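PDB 2YZV: ADP-ribosylglycohydrolase from Thermus thermophilus, which belongs to the ADP-ribosylglycohydrolase family, an all-helical fold that here holds two magnesium ions in a site rich in aspartates and threonines. Local coordinates for residues G270-G274 and R275-A279; M132-A135 and P136-L139; L18-G21 and D22-A26. One frame throughout, in Å; residues are numbered along the deposited sequence.

Contact 1 (G270-G274 and R275-A279)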
loop_
_atom_site.group_PDB
_atom_site.type_symbol
_atom_site.label_atom_id
_atom_site.label_comp_id
_atom_site.label_asym_id
_atom_site.label_seq_id
_atom_site.Cartn_x
_atom_site.Cartn_y
_atom_site.Cartn_z
ATOM N N GLY A 270 -1.448 13.827 11.231
ATOM C CA GLY A 270 -1.733 14.245 12.592
ATOM C C GLY A 270 -2.610 13.296 13.386
ATOM O O GLY A 270 -2.606 13.335 14.619
ATOM N N ALA A 271 -3.355 12.439 12.688
ATOM C CA ALA A 271 -4.253 11.488 13.331
ATOM C C ALA A 271 -3.592 10.154 13.662
ATOM O O ALA A 271 -4.174 9.324 14.362
ATOM C CB ALA A 271 -5.479 11.255 12.450
ATOM N N ILE A 272 -2.382 9.941 13.155
ATOM C CA ILE A 272 -1.661 8.702 13.433
ATOM C C ILE A 272 -0.989 8.823 14.801
ATOM O O ILE A 272 -0.329 9.825 15.086
ATOM C CB ILE A 272 -0.578 8.433 12.363
ATOM C CG1 ILE A 272 -1.228 8.327 10.979
ATOM C CG2 ILE A 272 0.188 7.163 12.708
ATOM C CD1 ILE A 272 -0.244 8.099 9.841
ATOM N N PRO A 273 -1.157 7.812 15.671
ATOM C CA PRO A 273 -0.547 7.846 17.006
ATOM C C PRO A 273 0.906 8.303 16.979
ATOM O O PRO A 273 1.738 7.721 16.281
ATOM C CB PRO A 273 -0.692 6.404 17.481
ATOM C CG PRO A 273 -2.008 6.014 16.902
ATOM C CD PRO A 273 -1.937 6.574 15.488
ATOM N N GLY A 274 1.204 9.349 17.745
ATOM C CA GLY A 274 2.556 9.870 17.788
ATOM C C GLY A 274 3.609 8.846 18.167
ATOM O O GLY A 274 4.709 8.848 17.607
ATOM N N ARG A 275 3.287 7.969 19.113
ATOM C CA ARG A 275 4.242 6.960 19.546
ATOM C C ARG A 275 4.597 5.991 18.421
ATOM O O ARG A 275 5.708 5.467 18.384
ATOM C CB ARG A 275 3.708 6.198 20.765
ATOM C CG ARG A 275 2.396 5.481 20.550
ATOM C CD ARG A 275 1.903 4.866 21.848
ATOM N NE ARG A 275 0.676 4.099 21.660
ATOM C CZ ARG A 275 -0.507 4.627 21.361
ATOM N NH1 ARG A 275 -0.639 5.939 21.216
ATOM N NH2 ARG A 275 -1.560 3.837 21.199
ATOM N N TRP A 276 3.657 5.746 17.511
ATOM C CA TRP A 276 3.926 4.853 16.385
ATOM C C TRP A 276 4.901 5.536 15.430
ATOM O O TRP A 276 5.853 4.919 14.949
ATOM C CB TRP A 276 2.628 4.501 15.638
ATOM C CG TRP A 276 1.732 3.540 16.381
ATOM C CD1 TRP A 276 2.003 2.910 17.567
ATOM C CD2 TRP A 276 0.431 3.085 15.977
ATOM N NE1 TRP A 276 0.956 2.096 17.923
ATOM C CE2 TRP A 276 -0.023 2.182 16.967
ATOM C CE3 TRP A 276 -0.394 3.352 14.875
ATOM C CZ2 TRP A 276 -1.269 1.544 16.888
ATOM C CZ3 TRP A 276 -1.635 2.715 14.797
ATOM C CH2 TRP A 276 -2.059 1.821 15.798
ATOM N N LEU A 277 4.663 6.815 15.163
ATOM C CA LEU A 277 5.529 7.581 14.275
ATOM C C LEU A 277 6.924 7.776 14.872
ATOM O O LEU A 277 7.926 7.650 14.173
ATOM C CB LEU A 277 4.899 8.946 13.969
ATOM C CG LEU A 277 3.608 8.933 13.142
ATOM C CD1 LEU A 277 3.006 10.333 13.099
ATOM C CD2 LEU A 277 3.902 8.437 11.735
ATOM N N ARG A 278 6.994 8.078 16.164
ATOM C CA ARG A 278 8.289 8.287 16.803
ATOM C C ARG A 278 9.158 7.037 16.810
ATOM O O ARG A 278 10.386 7.131 16.831
ATOM C CB ARG A 278 8.108 8.792 18.239
ATOM C CG ARG A 278 7.729 10.265 18.330
ATOM C CD ARG A 278 7.782 10.762 19.767
ATOM N NE ARG A 278 6.656 10.290 20.566
ATOM C CZ ARG A 278 5.417 10.764 20.460
ATOM N NH1 ARG A 278 5.145 11.727 19.589
ATOM N NH2 ARG A 278 4.453 10.279 21.230
ATOM N N ALA A 279 8.522 5.870 16.779
ATOM C CA ALA A 279 9.245 4.601 16.795
ATOM C C ALA A 279 9.589 4.105 15.392
ATOM O O ALA A 279 10.408 3.205 15.229
ATOM C CB ALA A 279 8.414 3.547 17.521
#
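Pro273 lies flat against the indole of Trp276, the two side chains running side by side and pointing the same way. The proline CG sits over one face of the ring system, 3.9 Å from the centroid of the six-membered ring and 18° off its normal, a CH-pi contact. CD comes down beside it, 3.6 Å from Trp276 CE3, so one edge of the pyrrolidine follows the benzo part of the indole. Trp276 reaches this place because its CG stands anti to the carbonyl carbon (chi1 -73°), which swings the indole back along the chain toward the proline. Arg275 extends from CG to NE, and its NH1 passes 3.8 Å from Pro273 CB; the charge is met elsewhere, by Glu41 and Glu239. Ile272 meets a different residue: its CG2 packs 3.9 Å from Leu277 CG, the two side chains crossing at about a right angle. Farther round the turn, Arg278 bends at chi3 and folds one face of its guanidinium over the backbone of Gly274, where CZ is 3.5 Å from Gly274 C.

Pro273 is the N-cap residue, and its carbonyl starts the helix: Leu277 N donates to Pro273 O at 3.3 Å, while Trp276 N adds a weak bond to the same oxygen. The next bond of the helix runs from Arg278 N to Gly274 O, 2.8 Å.

Glu41 also accepts a hydrogen bond from Trp276 NE1, which ties the indole nitrogen to the same carboxylate that pairs with Arg275. Trp276 and Leu277 rest on helix 4-26, Ile272 and Pro273 lean on helix 238-246, and Leu277 and Arg278 reach Arg283 at the start of helix 283-298.

Contact 2 (M132-A135 and P136-L139)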
loop_
_atom_site.group_PDB
_atom_site.type_symbol
_atom_site.label_atom_id
_atom_site.label_comp_id
_atom_site.label_asym_id
_atom_site.label_seq_id
_atom_site.Cartn_x
_atom_site.Cartn_y
_atom_site.Cartn_z
ATOM N N MET A 132 0.973 -2.880 -1.865
ATOM C CA MET A 132 1.774 -2.477 -0.713
ATOM C C MET A 132 2.709 -1.300 -0.930
ATOM O O MET A 132 3.148 -0.674 0.036
ATOM C CB MET A 132 2.599 -3.668 -0.224
ATOM C CG MET A 132 3.641 -4.127 -1.222
ATOM S SD MET A 132 4.604 -5.545 -0.666
ATOM C CE MET A 132 6.100 -5.331 -1.639
ATOM N N ARG A 133 3.001 -0.986 -2.188
ATOM C CA ARG A 133 3.944 0.083 -2.511
ATOM C C ARG A 133 3.353 1.246 -3.306
ATOM O O ARG A 133 4.085 2.152 -3.706
ATOM C CB ARG A 133 5.101 -0.515 -3.322
ATOM C CG ARG A 133 4.649 -0.995 -4.712
ATOM C CD ARG A 133 5.695 -1.825 -5.459
ATOM N NE ARG A 133 5.184 -2.205 -6.777
ATOM C CZ ARG A 133 5.306 -3.413 -7.319
ATOM N NH1 ARG A 133 5.931 -4.384 -6.664
ATOM N NH2 ARG A 133 4.783 -3.656 -8.512
ATOM N N LEU A 134 2.040 1.228 -3.513
ATOM C CA LEU A 134 1.345 2.235 -4.319
ATOM C C LEU A 134 1.393 3.735 -3.988
ATOM O O LEU A 134 1.650 4.549 -4.876
ATOM C CB LEU A 134 -0.129 1.841 -4.450
ATOM C CG LEU A 134 -0.738 1.578 -5.832
ATOM C CD1 LEU A 134 -2.192 2.016 -5.796
ATOM C CD2 LEU A 134 0.002 2.331 -6.925
ATOM N N ALA A 135 1.133 4.100 -2.734
ATOM C CA ALA A 135 1.094 5.505 -2.314
ATOM C C ALA A 135 2.033 6.497 -3.009
ATOM O O ALA A 135 1.584 7.542 -3.485
ATOM C CB ALA A 135 1.276 5.599 -0.799
ATOM N N PRO A 136 3.339 6.199 -3.074
ATOM C CA PRO A 136 4.258 7.139 -3.735
ATOM C C PRO A 136 3.812 7.577 -5.134
ATOM O O PRO A 136 3.944 8.751 -5.498
ATOM C CB PRO A 136 5.574 6.367 -3.761
ATOM C CG PRO A 136 5.500 5.550 -2.508
ATOM C CD PRO A 136 4.073 5.035 -2.544
ATOM N N LEU A 137 3.285 6.640 -5.916
ATOM C CA LEU A 137 2.836 6.959 -7.266
ATOM C C LEU A 137 1.694 7.962 -7.257
ATOM O O LEU A 137 1.700 8.926 -8.029
ATOM C CB LEU A 137 2.384 5.695 -8.001
ATOM C CG LEU A 137 1.769 5.917 -9.386
ATOM C CD1 LEU A 137 2.778 6.587 -10.307
ATOM C CD2 LEU A 137 1.338 4.579 -9.963
ATOM N N VAL A 138 0.709 7.737 -6.392
ATOM C CA VAL A 138 -0.437 8.640 -6.324
ATOM C C VAL A 138 -0.043 10.012 -5.775
ATOM O O VAL A 138 -0.584 11.037 -6.202
ATOM C CB VAL A 138 -1.574 8.033 -5.464
ATOM C CG1 VAL A 138 -2.743 9.006 -5.372
ATOM C CG2 VAL A 138 -2.040 6.717 -6.081
ATOM N N LEU A 139 0.900 10.042 -4.838
ATOM C CA LEU A 139 1.330 11.319 -4.276
ATOM C C LEU A 139 1.911 12.240 -5.344
ATOM O O LEU A 139 1.642 13.442 -5.347
ATOM C CB LEU A 139 2.375 11.102 -3.177
ATOM C CG LEU A 139 1.876 11.146 -1.729
ATOM C CD1 LEU A 139 0.809 10.093 -1.491
ATOM C CD2 LEU A 139 3.054 10.927 -0.799
#
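Ala135 is pressed against Pro136, the residue that follows it, with its CB only 3.3 Å from Pro136 CD, tighter than ordinary carbon packing. Such closeness comes with the proline, whose ring carries CD on the backbone nitrogen and so brings it up beside the preceding residue. The carbonyl of Ala135 serves the next turn: Leu139 N donates to Ala135 O at 2.9 Å, a nearly straight bond (160°). Leu139 also lays its CD1 3.3 Å from that same oxygen, so a methyl group flanks the hydrogen bond.

One residue earlier, Leu134 works through both backbone and side chain. Its carbonyl oxygen receives Leu137 N at 2.9 Å, a bent bond with an N-H...O angle of 135°. Its CD2 meets Leu137 CD2 at 4.0 Å, the two leucines crossing obliquely; Leu137 CG stands anti to its backbone N (chi1 175°), beside the carbonyl carbon, and it is the CD2 branch that turns back to Leu134.

This is the first turn of helix 135-141, in the interior of the all-helical fold, where a short loop leads in from helix 129-132. A proline suits such a start, since its nitrogen has no hydrogen to give and a first turn needs none there. Ala135 N, one residue earlier, gives its hydrogen to Gln261 OE1.

Pro136 CD also approaches Arg133 O, at 3.1 Å; that carbonyl is buried and has no hydrogen-bond partner in the model. The Arg133 side chain leads away to Gln61, Ala154 O and Thr158. Pro136 and Leu139 pack against helices 4-26 and 283-298, whereas Leu134 and Val138 face helix 162-179.

Contact 3 (L18-G21 and D22-A26)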
loop_
_atom_site.group_PDB
_atom_site.type_symbol
_atom_site.label_atom_id
_atom_site.label_comp_id
_atom_site.label_asym_id
_atom_site.label_seq_id
_atom_site.Cartn_x
_atom_site.Cartn_y
_atom_site.Cartn_z
ATOM N N LEU A 18 1.627 3.895 5.453
ATOM C CA LEU A 18 2.018 2.659 4.776
ATOM C C LEU A 18 3.065 1.936 5.627
ATOM O O LEU A 18 2.916 0.754 5.938
ATOM C CB LEU A 18 2.597 2.993 3.396
ATOM C CG LEU A 18 2.976 1.888 2.407
ATOM C CD1 LEU A 18 3.269 2.528 1.062
ATOM C CD2 LEU A 18 4.183 1.096 2.892
ATOM N N ALA A 19 4.117 2.658 6.007
ATOM C CA ALA A 19 5.200 2.092 6.807
ATOM C C ALA A 19 4.758 1.701 8.214
ATOM O O ALA A 19 5.206 0.690 8.756
ATOM C CB ALA A 19 6.363 3.077 6.878
ATOM N N VAL A 20 3.897 2.513 8.814
ATOM C CA VAL A 20 3.387 2.218 10.145
ATOM C C VAL A 20 2.623 0.894 10.105
ATOM O O VAL A 20 2.803 0.039 10.969
ATOM C CB VAL A 20 2.459 3.354 10.642
ATOM C CG1 VAL A 20 1.658 2.899 11.850
ATOM C CG2 VAL A 20 3.298 4.579 11.006
ATOM N N GLY A 21 1.779 0.729 9.089
ATOM C CA GLY A 21 1.011 -0.499 8.956
ATOM C C GLY A 21 1.880 -1.716 8.703
ATOM O O GLY A 21 1.614 -2.793 9.222
ATOM N N ASP A 22 2.915 -1.540 7.886
ATOM C CA ASP A 22 3.843 -2.617 7.563
ATOM C C ASP A 22 4.556 -3.051 8.850
ATOM O O ASP A 22 4.602 -4.240 9.176
ATOM C CB ASP A 22 4.843 -2.108 6.509
ATOM C CG ASP A 22 5.839 -3.172 6.050
ATOM O OD1 ASP A 22 5.694 -4.351 6.419
ATOM O OD2 ASP A 22 6.774 -2.812 5.303
ATOM N N ALA A 23 5.086 -2.081 9.592
ATOM C CA ALA A 23 5.801 -2.372 10.832
ATOM C C ALA A 23 4.922 -3.074 11.869
ATOM O O ALA A 23 5.338 -4.062 12.478
ATOM C CB ALA A 23 6.370 -1.083 11.422
ATOM N N LEU A 24 3.714 -2.562 12.082
ATOM C CA LEU A 24 2.809 -3.173 13.052
ATOM C C LEU A 24 2.371 -4.572 12.642
ATOM O O LEU A 24 2.421 -5.507 13.444
ATOM C CB LEU A 24 1.571 -2.296 13.246
ATOM C CG LEU A 24 1.752 -1.070 14.136
ATOM C CD1 LEU A 24 0.553 -0.145 13.987
ATOM C CD2 LEU A 24 1.915 -1.511 15.591
ATOM N N GLY A 25 1.946 -4.713 11.389
ATOM C CA GLY A 25 1.491 -6.001 10.890
ATOM C C GLY A 25 2.580 -7.058 10.852
ATOM O O GLY A 25 2.307 -8.241 11.053
ATOM N N ALA A 26 3.812 -6.629 10.597
ATOM C CA ALA A 26 4.941 -7.550 10.533
ATOM C C ALA A 26 5.097 -8.321 11.841
ATOM O O ALA A 26 5.607 -9.443 11.852
ATOM C CB ALA A 26 6.224 -6.783 10.223
#
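Val20 holds CG1 anti to its backbone N (chi1 166°), and Leu24 holds CG anti to its carbonyl carbon (chi1 -78°); together these torsions bring Val20 CG1 to 3.9 Å from Leu24 CD1. The two side chains lie side by side and point the same way, one turn apart on helix 4-26. Leu24 also settles over the backbone of that turn, its CG 3.5 Å from Val20 O.

The main chain is regular alpha-helix. Leu24 N donates to Val20 O at 3.0 Å, and Ala23 N to Ala19 O at 2.9 Å, both nearly straight. Gly25 N reaches Gly21 O in the same way, at 2.9 Å, and Asp22 N binds Leu18 O at 3.0 Å.

On another side of the helix from the valine and leucine, Asp22 sends its carboxylate out of the turn. Its CB stays near the carbonyls behind it, 3.5 Å from Leu18 O, but OD1 accepts from Thr56 OG1 and OD2 from Thr59 OG1. Its side chain also touches Asp58 and Asp253, and lies about 4 Å from a bound magnesium ion.

The turn therefore has two different sides: Val20 and Leu24 offer an apolar surface to Trp276 of helix 274-279, while Asp22 faces the metal site. Thr56 is itself a ligand of one magnesium ion, together with Asp58 and Asp253, and the hydrogen bond from its hydroxyl is consistent with a second-shell role for Asp22, which probably helps to orient that ligand.

How the contacts relate
Helix 4-26 joins the three sites. Contact 3 lies on it, contact 1 packs on one side of it through Trp276 CE3 and Val20 CG1, 3.7 Å apart, and contact 2 reaches it where Met132 O lies 3.4 Å from Leu18 CD1. Contacts 1 and 2 do not touch, their nearest atoms being about 11 Å apart. Contacts 2 and 3 are wholly buried; contact 1 is only partly so, about 18 Å from the centre of the chain, and its arginines are exposed. Chemistry follows place: proline-on-indole packing in contact 1, with Arg275 salt-bridged to glutamates outside it; aliphatic packing in contact 2; and in contact 3 an aliphatic pair plus a carboxylate near magnesium.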